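Local coordinates for uncharacterized protein (Treponema denticola ATCC 35404, PDB 6QNM) that probably binds dioxygen at a di-iron centre within a metallo-beta-lactamase-like fold of the ODP family, at residues A15-I20 with I40-R45; I20-E25 with T62-F67; I73-F78 with K97-I102; G136-C141 with Y156-R161. All coordinates share one frame; numbering follows the deposited sequence.

Contact 1 (A15-I20 with I40-R45)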
loop_
_atom_site.group_PDB
_atom_site.type_symbol
_atom_site.label_atom_id
_atom_site.label_comp_id
_atom_site.label_asym_id
_atom_site.label_seq_id
_atom_site.Cartn_x
_atom_site.Cartn_y
_atom_site.Cartn_z
ATOM N N ALA A 15 20.882 -12.185 27.842
ATOM C CA ALA A 15 20.777 -11.622 29.192
ATOM C C ALA A 15 20.407 -10.142 29.181
ATOM O O ALA A 15 19.804 -9.650 30.139
ATOM C CB ALA A 15 22.067 -11.828 29.997
ATOM N N ASP A 16 20.766 -9.417 28.120
ATOM C CA ASP A 16 20.287 -8.054 27.927
ATOM C C ASP A 16 19.232 -7.926 26.840
ATOM O O ASP A 16 18.502 -6.929 26.827
ATOM C CB ASP A 16 21.450 -7.118 27.561
ATOM C CG ASP A 16 22.230 -6.646 28.770
ATOM O OD1 ASP A 16 21.602 -6.307 29.796
ATOM O OD2 ASP A 16 23.475 -6.614 28.689
ATOM N N HIS A 17 19.116 -8.908 25.952
ATOM C CA HIS A 17 18.480 -8.690 24.661
ATOM C C HIS A 17 17.908 -10.001 24.142
ATOM O O HIS A 17 18.568 -11.042 24.216
ATOM C CB HIS A 17 19.506 -8.112 23.677
ATOM C CG HIS A 17 18.923 -7.617 22.391
ATOM N ND1 HIS A 17 18.572 -6.298 22.192
ATOM C CD2 HIS A 17 18.671 -8.254 21.224
ATOM C CE1 HIS A 17 18.109 -6.150 20.963
ATOM N NE2 HIS A 17 18.158 -7.321 20.355
ATOM N N LYS A 18 16.676 -9.943 23.630
ATOM C CA LYS A 18 15.991 -11.087 23.041
ATOM C C LYS A 18 15.344 -10.680 21.725
ATOM O O LYS A 18 14.772 -9.591 21.620
ATOM C CB LYS A 18 14.894 -11.627 23.970
ATOM C CG LYS A 18 15.332 -12.644 25.006
ATOM C CD LYS A 18 14.180 -12.924 25.965
ATOM C CE LYS A 18 14.531 -14.003 26.977
ATOM N NZ LYS A 18 15.653 -13.596 27.866
ATOM N N PHE A 19 15.435 -11.561 20.728
ATOM C CA PHE A 19 14.695 -11.443 19.474
ATOM C C PHE A 19 13.785 -12.662 19.379
ATOM O O PHE A 19 14.273 -13.796 19.321
ATOM C CB PHE A 19 15.643 -11.359 18.272
ATOM C CG PHE A 19 14.985 -10.886 16.998
ATOM C CD1 PHE A 19 15.276 -9.634 16.478
ATOM C CD2 PHE A 19 14.093 -11.697 16.310
ATOM C CE1 PHE A 19 14.684 -9.197 15.304
ATOM C CE2 PHE A 19 13.498 -11.267 15.136
ATOM C CZ PHE A 19 13.790 -10.015 14.634
ATOM N N ILE A 20 12.471 -12.429 19.368
ATOM C CA ILE A 20 11.475 -13.472 19.593
ATOM C C ILE A 20 10.527 -13.554 18.400
ATOM O O ILE A 20 10.028 -12.529 17.923
ATOM C CB ILE A 20 10.682 -13.213 20.889
ATOM C CG1 ILE A 20 11.624 -13.152 22.095
ATOM C CG2 ILE A 20 9.616 -14.276 21.088
ATOM C CD1 ILE A 20 11.060 -12.381 23.274
ATOM N N ILE A 40 11.116 -7.723 19.924
ATOM C CA ILE A 40 12.431 -7.520 20.517
ATOM C C ILE A 40 12.215 -7.068 21.951
ATOM O O ILE A 40 11.381 -6.193 22.213
ATOM C CB ILE A 40 13.260 -6.486 19.732
ATOM C CG1 ILE A 40 13.548 -6.990 18.316
ATOM C CG2 ILE A 40 14.560 -6.170 20.467
ATOM C CD1 ILE A 40 14.188 -5.950 17.415
ATOM N N VAL A 41 12.946 -7.673 22.880
ATOM C CA VAL A 41 12.972 -7.228 24.266
ATOM C C VAL A 41 14.410 -6.866 24.601
ATOM O O VAL A 41 15.323 -7.677 24.406
ATOM C CB VAL A 41 12.425 -8.297 25.230
ATOM C CG1 VAL A 41 12.505 -7.803 26.673
ATOM C CG2 VAL A 41 10.989 -8.646 24.868
ATOM N N ASP A 42 14.610 -5.644 25.083
ATOM C CA ASP A 42 15.936 -5.146 25.420
ATOM C C ASP A 42 15.864 -4.523 26.801
ATOM O O ASP A 42 15.126 -3.552 27.008
ATOM C CB ASP A 42 16.431 -4.133 24.388
ATOM C CG ASP A 42 17.875 -3.761 24.601
ATOM O OD1 ASP A 42 18.140 -2.959 25.518
ATOM O OD2 ASP A 42 18.742 -4.281 23.868
ATOM N N ARG A 43 16.651 -5.064 27.731
ATOM C CA ARG A 43 16.455 -4.854 29.166
ATOM C C ARG A 43 15.030 -5.304 29.457
ATOM O O ARG A 43 14.720 -6.484 29.223
ATOM C CB ARG A 43 16.803 -3.412 29.543
ATOM C CG ARG A 43 18.230 -3.017 29.202
ATOM C CD ARG A 43 19.219 -3.563 30.220
ATOM N NE ARG A 43 20.576 -3.651 29.683
ATOM C CZ ARG A 43 21.580 -2.852 30.040
ATOM N NH1 ARG A 43 22.779 -3.012 29.499
ATOM N NH2 ARG A 43 21.388 -1.895 30.938
ATOM N N GLY A 44 14.140 -4.444 29.929
ATOM C CA GLY A 44 12.781 -4.903 30.120
ATOM C C GLY A 44 11.782 -4.226 29.210
ATOM O O GLY A 44 10.585 -4.217 29.509
ATOM N N ARG A 45 12.258 -3.651 28.105
ATOM C CA ARG A 45 11.437 -2.855 27.203
ATOM C C ARG A 45 11.238 -3.570 25.871
ATOM O O ARG A 45 12.104 -4.319 25.410
ATOM C CB ARG A 45 12.063 -1.477 26.967
ATOM C CG ARG A 45 12.637 -0.839 28.225
ATOM C CD ARG A 45 11.600 -0.761 29.337
ATOM N NE ARG A 45 10.473 0.100 28.990
ATOM C CZ ARG A 45 9.525 0.463 29.848
ATOM N NH1 ARG A 45 8.536 1.253 29.451
ATOM N NH2 ARG A 45 9.566 0.036 31.104
#
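His-17 and Asp-42 meet in a nearly straight hydrogen bond, ND1 of His-17 donating to OD2 of Asp-42 over 2.6 Å (175° at the hydrogen). The carboxylate oxygen lies in the plane of the imidazole and accepts through its anti lone pair, while the carboxylate itself is turned 74° from the ring. With CG of His-17 anti to its backbone N (chi1 -170°), the ring comes down on the face that also carries Phe-19 and Ile-40. There its NE2 is probably hydrogen-bonded to Asp-157, so a carboxylate holds each ring nitrogen and limits the ring's rotation; OD1 of Asp-42 accepts from the amide of Ser-135, which steadies that carboxylate. At the turn, Arg-43 N binds Asp-16 O at 2.8 Å, and the two side chains run alongside each other into a salt bridge, Asp-16 OD1 to Arg-43 NE at 2.8 Å, a weak hydrogen bond by angle. Lys-18 and Val-41 form the hydrogen-bonded antiparallel pair, Lys-18 N to Val-41 O 2.8 Å and Val-41 N to Lys-18 O 2.9 Å. In the packing, CG1 of Ile-40 lies 3.7 Å from Phe-19 CD1, its CG2 branch 3.6 Å from His-17 CE1, and on the other face Ile-20 CD1 reaches Val-41 CG2. These strands, 17-23 and 35-42, make a beta hairpin, and a type II' turn from Asp-42 to Arg-45 leads into strand 45-49. Phe-19 and Ile-40 rest against Leu-49 and Val-47 of that strand and against Asp-157 of strand 153-157, where the two sheets meet.

Contact 2 (I20-E25 with T62-F67)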
loop_
_atom_site.group_PDB
_atom_site.type_symbol
_atom_site.label_atom_id
_atom_site.label_comp_id
_atom_site.label_asym_id
_atom_site.label_seq_id
_atom_site.Cartn_x
_atom_site.Cartn_y
_atom_site.Cartn_z
ATOM N N ILE A 20 12.471 -12.429 19.368
ATOM C CA ILE A 20 11.475 -13.472 19.593
ATOM C C ILE A 20 10.527 -13.554 18.400
ATOM O O ILE A 20 10.028 -12.529 17.923
ATOM C CB ILE A 20 10.682 -13.213 20.889
ATOM C CG1 ILE A 20 11.624 -13.152 22.095
ATOM C CG2 ILE A 20 9.616 -14.276 21.088
ATOM C CD1 ILE A 20 11.060 -12.381 23.274
ATOM N N TRP A 21 10.268 -14.777 17.943
ATOM C CA TRP A 21 9.230 -15.066 16.962
ATOM C C TRP A 21 8.005 -15.602 17.689
ATOM O O TRP A 21 8.123 -16.506 18.522
ATOM C CB TRP A 21 9.721 -16.096 15.941
ATOM C CG TRP A 21 8.655 -16.662 15.024
ATOM C CD1 TRP A 21 8.314 -16.200 13.784
ATOM C CD2 TRP A 21 7.822 -17.812 15.263
ATOM N NE1 TRP A 21 7.315 -16.978 13.245
ATOM C CE2 TRP A 21 6.995 -17.972 14.132
ATOM C CE3 TRP A 21 7.689 -18.710 16.327
ATOM C CZ2 TRP A 21 6.052 -18.997 14.032
ATOM C CZ3 TRP A 21 6.754 -19.726 16.227
ATOM C CH2 TRP A 21 5.948 -19.863 15.087
ATOM N N LEU A 22 6.837 -15.047 17.383
ATOM C CA LEU A 22 5.584 -15.563 17.917
ATOM C C LEU A 22 4.709 -16.012 16.760
ATOM O O LEU A 22 4.491 -15.252 15.810
ATOM C CB LEU A 22 4.854 -14.504 18.745
ATOM C CG LEU A 22 5.646 -13.850 19.874
ATOM C CD1 LEU A 22 4.980 -12.552 20.319
ATOM C CD2 LEU A 22 5.805 -14.816 21.030
ATOM N N GLY A 23 4.219 -17.245 16.836
ATOM C CA GLY A 23 3.352 -17.749 15.792
ATOM C C GLY A 23 2.572 -18.952 16.272
ATOM O O GLY A 23 2.730 -19.419 17.401
ATOM N N SER A 24 1.733 -19.463 15.375
ATOM C CA SER A 24 0.861 -20.584 15.697
ATOM C C SER A 24 1.112 -21.781 14.795
ATOM O O SER A 24 2.211 -21.967 14.263
ATOM C CB SER A 24 -0.600 -20.170 15.582
ATOM O OG SER A 24 -1.034 -20.277 14.240
ATOM N N GLU A 25 0.070 -22.584 14.605
ATOM C CA GLU A 25 0.094 -23.719 13.699
ATOM C C GLU A 25 -1.285 -23.860 13.076
ATOM O O GLU A 25 -2.299 -23.632 13.744
ATOM C CB GLU A 25 0.498 -25.009 14.421
ATOM C CG GLU A 25 1.995 -25.118 14.665
ATOM C CD GLU A 25 2.334 -25.829 15.962
ATOM O OE1 GLU A 25 1.595 -26.760 16.340
ATOM O OE2 GLU A 25 3.341 -25.460 16.600
ATOM N N THR A 62 -1.290 -12.253 24.346
ATOM C CA THR A 62 -0.887 -13.259 25.315
ATOM C C THR A 62 0.582 -13.650 25.170
ATOM O O THR A 62 1.359 -13.616 26.124
ATOM C CB THR A 62 -1.691 -14.543 25.152
ATOM O OG1 THR A 62 -3.069 -14.243 24.877
ATOM C CG2 THR A 62 -1.568 -15.424 26.402
ATOM N N ALA A 63 0.980 -14.029 23.969
ATOM C CA ALA A 63 2.336 -14.492 23.742
ATOM C C ALA A 63 3.327 -13.411 24.109
ATOM O O ALA A 63 4.380 -13.699 24.685
ATOM C CB ALA A 63 2.509 -14.929 22.261
ATOM N N ILE A 64 3.010 -12.159 23.782
ATOM C CA ILE A 64 3.818 -11.035 24.250
ATOM C C ILE A 64 3.874 -11.024 25.772
ATOM O O ILE A 64 4.954 -10.955 26.370
ATOM C CB ILE A 64 3.247 -9.709 23.712
ATOM C CG1 ILE A 64 3.418 -9.620 22.196
ATOM C CG2 ILE A 64 3.912 -8.518 24.400
ATOM C CD1 ILE A 64 2.661 -8.468 21.586
ATOM N N SER A 65 2.708 -11.112 26.424
ATOM C CA SER A 65 2.641 -10.969 27.875
ATOM C C SER A 65 3.371 -12.080 28.618
ATOM O O SER A 65 3.570 -11.961 29.832
ATOM C CB SER A 65 1.183 -10.894 28.335
ATOM O OG SER A 65 0.583 -12.174 28.368
ATOM N N ARG A 66 3.789 -13.141 27.928
ATOM C CA ARG A 66 4.613 -14.158 28.566
ATOM C C ARG A 66 6.074 -13.745 28.634
ATOM O O ARG A 66 6.839 -14.341 29.402
ATOM C CB ARG A 66 4.481 -15.492 27.830
ATOM C CG ARG A 66 3.105 -16.132 27.961
ATOM C CD ARG A 66 3.114 -17.594 27.534
ATOM N NE ARG A 66 4.233 -18.339 28.106
ATOM C CZ ARG A 66 4.227 -19.654 28.311
ATOM N NH1 ARG A 66 5.289 -20.253 28.837
ATOM N NH2 ARG A 66 3.158 -20.371 27.993
ATOM N N PHE A 67 6.463 -12.715 27.880
ATOM C CA PHE A 67 7.823 -12.199 27.891
ATOM C C PHE A 67 7.919 -10.798 28.462
ATOM O O PHE A 67 8.969 -10.428 28.986
ATOM C CB PHE A 67 8.398 -12.155 26.467
ATOM C CG PHE A 67 8.493 -13.495 25.798
ATOM C CD1 PHE A 67 7.458 -13.965 25.011
ATOM C CD2 PHE A 67 9.634 -14.268 25.928
ATOM C CE1 PHE A 67 7.548 -15.196 24.380
ATOM C CE2 PHE A 67 9.735 -15.496 25.304
ATOM C CZ PHE A 67 8.690 -15.962 24.527
#
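Ile-20 sets its CD1 methyl over one face of the Phe-67 ring, 3.6 Å from Phe-67 CD2 and offset toward the rim, a CH-pi contact 25° off the ring normal. Its CG2 branch reaches the far end of the same ring, 3.9 Å from Phe-67 CZ. Two residues on, Leu-22 forks between three partners: its CD2 packs on Ala-63 CB at 3.5 Å and on Phe-67 CE1 at 3.8 Å, while its CD1 meets Ile-64 CG1 at 3.8 Å, the leucine and isoleucine side chains crossing at about a right angle. This is a helix laid on a beta sheet: the C-terminal part of helix 57-65, with Phe-67 following, faces strand 17-23, and between 20-25 and 62-67 the contacts are apolar and no hydrogen bond crosses. Phe-67 is held near the helix by its backbone N, bonded to Ile-64 O at 2.8 Å; its CB bond points at the strand, and chi1 of -62° sets the ring against Ile-20 CD1. Around this first shell, Val-10 of strand 7-10 touches both Ile-20 and Phe-67, Ile-6 backs Ala-63, and Val-70 lies against Ile-64.

Contact 3 (I73-F78 with K97-I102)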
loop_
_atom_site.group_PDB
_atom_site.type_symbol
_atom_site.label_atom_id
_atom_site.label_comp_id
_atom_site.label_asym_id
_atom_site.label_seq_id
_atom_site.Cartn_x
_atom_site.Cartn_y
_atom_site.Cartn_z
ATOM N N ILE A 73 6.086 -1.942 26.149
ATOM C CA ILE A 73 6.404 -1.840 24.730
ATOM C C ILE A 73 6.525 -0.354 24.411
ATOM O O ILE A 73 5.535 0.382 24.446
ATOM C CB ILE A 73 5.346 -2.519 23.858
ATOM C CG1 ILE A 73 5.350 -4.031 24.104
ATOM C CG2 ILE A 73 5.604 -2.214 22.395
ATOM C CD1 ILE A 73 4.182 -4.751 23.483
ATOM N N ASP A 74 7.747 0.092 24.108
ATOM C CA ASP A 74 8.034 1.504 23.878
ATOM C C ASP A 74 8.051 1.894 22.410
ATOM O O ASP A 74 7.933 3.085 22.102
ATOM C CB ASP A 74 9.395 1.879 24.478
ATOM C CG ASP A 74 9.489 1.573 25.956
ATOM O OD1 ASP A 74 8.446 1.591 26.640
ATOM O OD2 ASP A 74 10.616 1.318 26.433
ATOM N N THR A 75 8.208 0.935 21.506
ATOM C CA THR A 75 8.460 1.231 20.105
ATOM C C THR A 75 7.681 0.268 19.228
ATOM O O THR A 75 7.677 -0.941 19.479
ATOM C CB THR A 75 9.958 1.135 19.795
ATOM O OG1 THR A 75 10.659 2.153 20.519
ATOM C CG2 THR A 75 10.219 1.295 18.307
ATOM N N ILE A 76 7.019 0.804 18.209
ATOM C CA ILE A 76 6.383 0.006 17.171
ATOM C C ILE A 76 7.011 0.396 15.843
ATOM O O ILE A 76 7.110 1.586 15.523
ATOM C CB ILE A 76 4.858 0.215 17.133
ATOM C CG1 ILE A 76 4.201 -0.345 18.394
ATOM C CG2 ILE A 76 4.261 -0.423 15.886
ATOM C CD1 ILE A 76 2.713 -0.065 18.468
ATOM N N PHE A 77 7.434 -0.600 15.075
ATOM C CA PHE A 77 8.053 -0.377 13.778
ATOM C C PHE A 77 7.118 -0.881 12.693
ATOM O O PHE A 77 6.663 -2.027 12.745
ATOM C CB PHE A 77 9.402 -1.092 13.673
ATOM C CG PHE A 77 9.988 -1.068 12.289
ATOM C CD1 PHE A 77 10.726 0.023 11.856
ATOM C CD2 PHE A 77 9.798 -2.132 11.421
ATOM C CE1 PHE A 77 11.262 0.050 10.581
ATOM C CE2 PHE A 77 10.328 -2.110 10.148
ATOM C CZ PHE A 77 11.060 -1.018 9.725
ATOM N N PHE A 78 6.853 -0.033 11.706
ATOM C CA PHE A 78 6.052 -0.401 10.548
ATOM C C PHE A 78 6.943 -0.350 9.318
ATOM O O PHE A 78 7.525 0.696 9.012
ATOM C CB PHE A 78 4.846 0.526 10.390
ATOM C CG PHE A 78 3.702 0.194 11.306
ATOM C CD1 PHE A 78 3.141 -1.072 11.300
ATOM C CD2 PHE A 78 3.183 1.145 12.165
ATOM C CE1 PHE A 78 2.088 -1.382 12.139
ATOM C CE2 PHE A 78 2.129 0.841 13.005
ATOM C CZ PHE A 78 1.584 -0.422 12.996
ATOM N N LYS A 97 1.930 2.604 25.180
ATOM C CA LYS A 97 2.272 4.007 25.127
ATOM C C LYS A 97 3.433 4.232 24.155
ATOM O O LYS A 97 4.242 5.162 24.303
ATOM C CB LYS A 97 2.568 4.572 26.505
ATOM C CG LYS A 97 1.423 5.356 27.090
ATOM C CD LYS A 97 1.901 6.174 28.274
ATOM C CE LYS A 97 0.952 6.024 29.470
ATOM N NZ LYS A 97 1.395 6.707 30.734
ATOM N N ALA A 98 3.530 3.367 23.147
ATOM C CA ALA A 98 4.705 3.267 22.297
ATOM C C ALA A 98 4.735 4.351 21.227
ATOM O O ALA A 98 3.704 4.861 20.781
ATOM C CB ALA A 98 4.756 1.900 21.614
ATOM N N LYS A 99 5.953 4.695 20.815
ATOM C CA LYS A 99 6.195 5.487 19.612
ATOM C C LYS A 99 6.103 4.600 18.377
ATOM O O LYS A 99 6.456 3.420 18.415
ATOM C CB LYS A 99 7.583 6.138 19.653
ATOM C CG LYS A 99 7.898 6.873 20.946
ATOM C CD LYS A 99 9.395 6.829 21.242
ATOM C CE LYS A 99 9.813 5.517 21.880
ATOM N NZ LYS A 99 11.201 5.125 21.501
ATOM N N ILE A 100 5.623 5.172 17.277
ATOM C CA ILE A 100 5.492 4.462 16.012
ATOM C C ILE A 100 6.508 5.040 15.038
ATOM O O ILE A 100 6.499 6.247 14.761
ATOM C CB ILE A 100 4.067 4.571 15.451
ATOM C CG1 ILE A 100 3.082 3.819 16.348
ATOM C CG2 ILE A 100 4.018 4.044 14.033
ATOM C CD1 ILE A 100 1.686 3.744 15.774
ATOM N N TYR A 101 7.394 4.189 14.531
ATOM C CA TYR A 101 8.354 4.579 13.506
ATOM C C TYR A 101 7.844 4.088 12.159
ATOM O O TYR A 101 7.542 2.900 11.998
ATOM C CB TYR A 101 9.743 4.005 13.781
ATOM C CG TYR A 101 10.453 4.602 14.975
ATOM C CD1 TYR A 101 10.159 4.174 16.262
ATOM C CD2 TYR A 101 11.430 5.578 14.815
ATOM C CE1 TYR A 101 10.811 4.708 17.361
ATOM C CE2 TYR A 101 12.087 6.116 15.908
ATOM C CZ TYR A 101 11.771 5.675 17.180
ATOM O OH TYR A 101 12.413 6.201 18.276
ATOM N N ILE A 102 7.750 4.998 11.192
ATOM C CA ILE A 102 7.304 4.654 9.849
ATOM C C ILE A 102 7.901 5.668 8.884
ATOM O O ILE A 102 8.264 6.780 9.272
ATOM C CB ILE A 102 5.755 4.621 9.763
ATOM C CG1 ILE A 102 5.282 3.922 8.485
ATOM C CG2 ILE A 102 5.173 6.025 9.879
ATOM C CD1 ILE A 102 3.792 3.660 8.459
HETATM O O HOH W 1 4.784 1.669 26.901
#
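Strands 73-77 and 99-103 are the two parallel arms of a beta-alpha-beta unit, joined through helix 89-95, and they lie side by side in the larger mixed sheet. The segment axes run 4.7 Å apart with 25° between their directions. Lys-99 N donates to Asp-74 O; then Ile-76 N donates to Lys-99 O at 2.7 Å, Tyr-101 N to Ile-76 O at 2.8 Å and Phe-78 N to Tyr-101 O at 3.0 Å. On one face, Thr-75 uses both branches: OG1 receives Lys-99 NZ at 3.2 Å, the lysine chain folding back at chi3 (-81°), while CG2 rests 3.5 Å from Tyr-101 CD1. Ala-98 CB points at the 73-78 backbone, 3.3 Å from Ile-73 O, and also meets Ile-76 CG1. Ile-100, on the same face as Ile-76, brings its CG2 to the edge of the Phe-78 ring, 3.5 Å from CD2. Ile-76 CG2 lies over a face of that ring, and Phe-78 CB packs on Ile-102 CD1. Trp-92, Ile-89 and Leu-93 of helix 89-95 cover Ile-76 and Ile-100. The backbone bonds thus set the register of the two strands, the aliphatic branches of Ile-76 and Ile-100 seat the helix on the sheet, and the Thr-75 face adds a hydrogen bond from Lys-99 NZ, a lysine exposed to solvent.

Contact 4 (G136-C141 with Y156-R161)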
loop_
_atom_site.group_PDB
_atom_site.type_symbol
_atom_site.label_atom_id
_atom_site.label_comp_id
_atom_site.label_asym_id
_atom_site.label_seq_id
_atom_site.Cartn_x
_atom_site.Cartn_y
_atom_site.Cartn_z
ATOM N N GLY A 136 22.105 -0.111 24.870
ATOM C CA GLY A 136 23.105 0.585 24.095
ATOM C C GLY A 136 23.286 0.052 22.693
ATOM O O GLY A 136 23.979 0.688 21.888
ATOM N N SER A 137 22.684 -1.090 22.376
ATOM C CA SER A 137 22.653 -1.578 21.009
ATOM C C SER A 137 21.693 -0.730 20.180
ATOM O O SER A 137 20.824 -0.035 20.709
ATOM C CB SER A 137 22.225 -3.048 20.972
ATOM O OG SER A 137 23.095 -3.854 21.747
ATOM N N ASN A 138 21.876 -0.775 18.862
ATOM C CA ASN A 138 21.076 0.006 17.932
ATOM C C ASN A 138 20.307 -0.909 16.988
ATOM O O ASN A 138 20.747 -2.019 16.669
ATOM C CB ASN A 138 21.950 0.956 17.094
ATOM C CG ASN A 138 22.546 2.090 17.914
ATOM O OD1 ASN A 138 21.857 2.732 18.707
ATOM N ND2 ASN A 138 23.832 2.357 17.705
ATOM N N MET A 139 19.141 -0.435 16.560
ATOM C CA MET A 139 18.403 -1.027 15.454
ATOM C C MET A 139 18.453 -0.035 14.306
ATOM O O MET A 139 18.184 1.153 14.507
ATOM C CB MET A 139 16.949 -1.314 15.834
ATOM C CG MET A 139 16.740 -1.894 17.234
ATOM S SD MET A 139 14.986 -2.104 17.646
ATOM C CE MET A 139 14.504 -0.421 18.006
ATOM N N LYS A 140 18.814 -0.498 13.115
ATOM C CA LYS A 140 18.958 0.417 11.996
ATOM C C LYS A 140 17.782 0.171 11.054
ATOM O O LYS A 140 17.484 -0.988 10.730
ATOM C CB LYS A 140 20.311 0.230 11.284
ATOM C CG LYS A 140 21.578 0.102 12.214
ATOM C CD LYS A 140 22.857 -0.261 11.352
ATOM C CE LYS A 140 23.842 0.899 11.014
ATOM N NZ LYS A 140 25.045 0.317 11.806
ATOM N N CYS A 141 17.112 1.248 10.626
ATOM C CA CYS A 141 16.047 1.144 9.633
ATOM C C CYS A 141 16.696 1.053 8.262
ATOM O O CYS A 141 17.427 1.964 7.867
ATOM C CB CYS A 141 15.138 2.374 9.703
ATOM S SG CYS A 141 14.458 2.717 11.338
ATOM N N TYR A 156 17.068 -3.764 11.115
ATOM C CA TYR A 156 18.214 -4.612 11.403
ATOM C C TYR A 156 18.534 -4.496 12.886
ATOM O O TYR A 156 18.916 -3.423 13.365
ATOM C CB TYR A 156 19.414 -4.221 10.546
ATOM C CG TYR A 156 20.609 -5.127 10.734
ATOM C CD1 TYR A 156 20.501 -6.498 10.536
ATOM C CD2 TYR A 156 21.843 -4.614 11.115
ATOM C CE1 TYR A 156 21.588 -7.333 10.707
ATOM C CE2 TYR A 156 22.938 -5.442 11.291
ATOM C CZ TYR A 156 22.804 -6.800 11.086
ATOM O OH TYR A 156 23.888 -7.630 11.257
ATOM N N ASP A 157 18.362 -5.598 13.610
ATOM C CA ASP A 157 18.721 -5.674 15.023
ATOM C C ASP A 157 20.202 -6.014 15.093
ATOM O O ASP A 157 20.592 -7.177 14.958
ATOM C CB ASP A 157 17.868 -6.713 15.741
ATOM C CG ASP A 157 18.055 -6.688 17.250
ATOM O OD1 ASP A 157 18.160 -5.583 17.829
ATOM O OD2 ASP A 157 18.090 -7.779 17.860
ATOM N N GLU A 158 21.033 -4.987 15.298
ATOM C CA GLU A 158 22.481 -5.170 15.265
ATOM C C GLU A 158 22.946 -6.199 16.284
ATOM O O GLU A 158 23.831 -7.012 15.994
ATOM C CB GLU A 158 23.184 -3.841 15.534
ATOM C CG GLU A 158 23.318 -2.952 14.326
ATOM C CD GLU A 158 24.292 -1.832 14.552
ATOM O OE1 GLU A 158 24.947 -1.407 13.572
ATOM O OE2 GLU A 158 24.417 -1.372 15.709
ATOM N N ARG A 159 22.374 -6.163 17.488
ATOM C CA ARG A 159 22.847 -7.028 18.564
ATOM C C ARG A 159 22.659 -8.500 18.216
ATOM O O ARG A 159 23.526 -9.331 18.515
ATOM C CB ARG A 159 22.124 -6.677 19.864
ATOM C CG ARG A 159 22.252 -7.730 20.951
ATOM C CD ARG A 159 23.606 -7.657 21.627
ATOM N NE ARG A 159 23.791 -6.397 22.337
ATOM C CZ ARG A 159 23.668 -6.254 23.652
ATOM N NH1 ARG A 159 23.857 -5.065 24.204
ATOM N NH2 ARG A 159 23.353 -7.293 24.414
ATOM N N SER A 160 21.528 -8.842 17.599
ATOM C CA SER A 160 21.264 -10.204 17.154
ATOM C C SER A 160 21.775 -10.482 15.747
ATOM O O SER A 160 21.894 -11.653 15.370
ATOM C CB SER A 160 19.761 -10.496 17.202
ATOM O OG SER A 160 19.064 -9.697 16.262
ATOM N N ARG A 161 22.052 -9.434 14.964
ATOM C CA ARG A 161 22.391 -9.548 13.541
ATOM C C ARG A 161 21.257 -10.185 12.739
ATOM O O ARG A 161 21.487 -10.843 11.718
ATOM C CB ARG A 161 23.708 -10.306 13.340
ATOM C CG ARG A 161 24.922 -9.574 13.913
ATOM C CD ARG A 161 26.211 -10.352 13.697
ATOM N NE ARG A 161 26.624 -10.365 12.296
ATOM C CZ ARG A 161 27.500 -11.224 11.783
ATOM N NH1 ARG A 161 27.815 -11.164 10.497
ATOM N NH2 ARG A 161 28.058 -12.149 12.555
HETATM O O HOH W 2 20.308 -4.242 18.516
HETATM O O HOH W 3 25.517 1.180 15.490
#
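Lys-140 and Glu-158 slant across each other at the end of the beta hairpin of strands 138-143 and 153-157, NZ of the lysine closing on OE1 of the glutamate in a salt bridge. The modelled 2.5 Å between Lys-140 NZ and Glu-158 OE1 is doubtfully short; the pairing counts, not its exact length. Bends at chi3 and chi4 bring the ammonium to the extended glutamate, whose other oxygen, OE2, accepts a hydrogen bond from a water that in turn accepts from Asn-138 ND2. In the backbone, Lys-140 and Tyr-156 make the hydrogen-bonded antiparallel pair, Tyr-156 N to Lys-140 O at 2.8 Å and almost straight (179°). The lysine's CD methylene stands at the edge of the tyrosine ring. Past Asp-157 the chain leaves the strand, though Glu-158 N still reaches Asn-138 O at 3.3 Å. Arg-159, bent at chi2 and chi3, curls its guanidinium so that the edge meets Ser-137 OG: NE at 2.7 Å and NH1 at 2.8 Å both point to that oxygen, in weak, angled bonds, while NH2 pairs with Asp-14. Asp-157 turns to the opposite face from Tyr-156, its OD2 toward His-17. A single water ties the departing chain to the strand, donating to Asn-138 O and to Asp-157 OD1 at 2.6 Å and accepting from Arg-159 N.

Contacts 1 and 2 share Ile-20 and strand 17-23; both are buried, yet contact 1 is rich in polar bonds and contact 2 is wholly apolar across its segments. Contact 3 lies in the same sheet as these two, joined to contact 1 by the Arg-45 to Asp-74 salt bridge and to contact 2 by Ile-64 packing on Ile-73. Contact 4 belongs to the other sheet and, like contact 3, is only partly buried. It is tied to contact 1 by a polar bond between the sheets, His-17 being probably hydrogen-bonded to Asp-157; Cys-141 just touches Phe-77 of contact 3. Antiparallel hairpins build contacts 1 and 4, parallel strands contact 3.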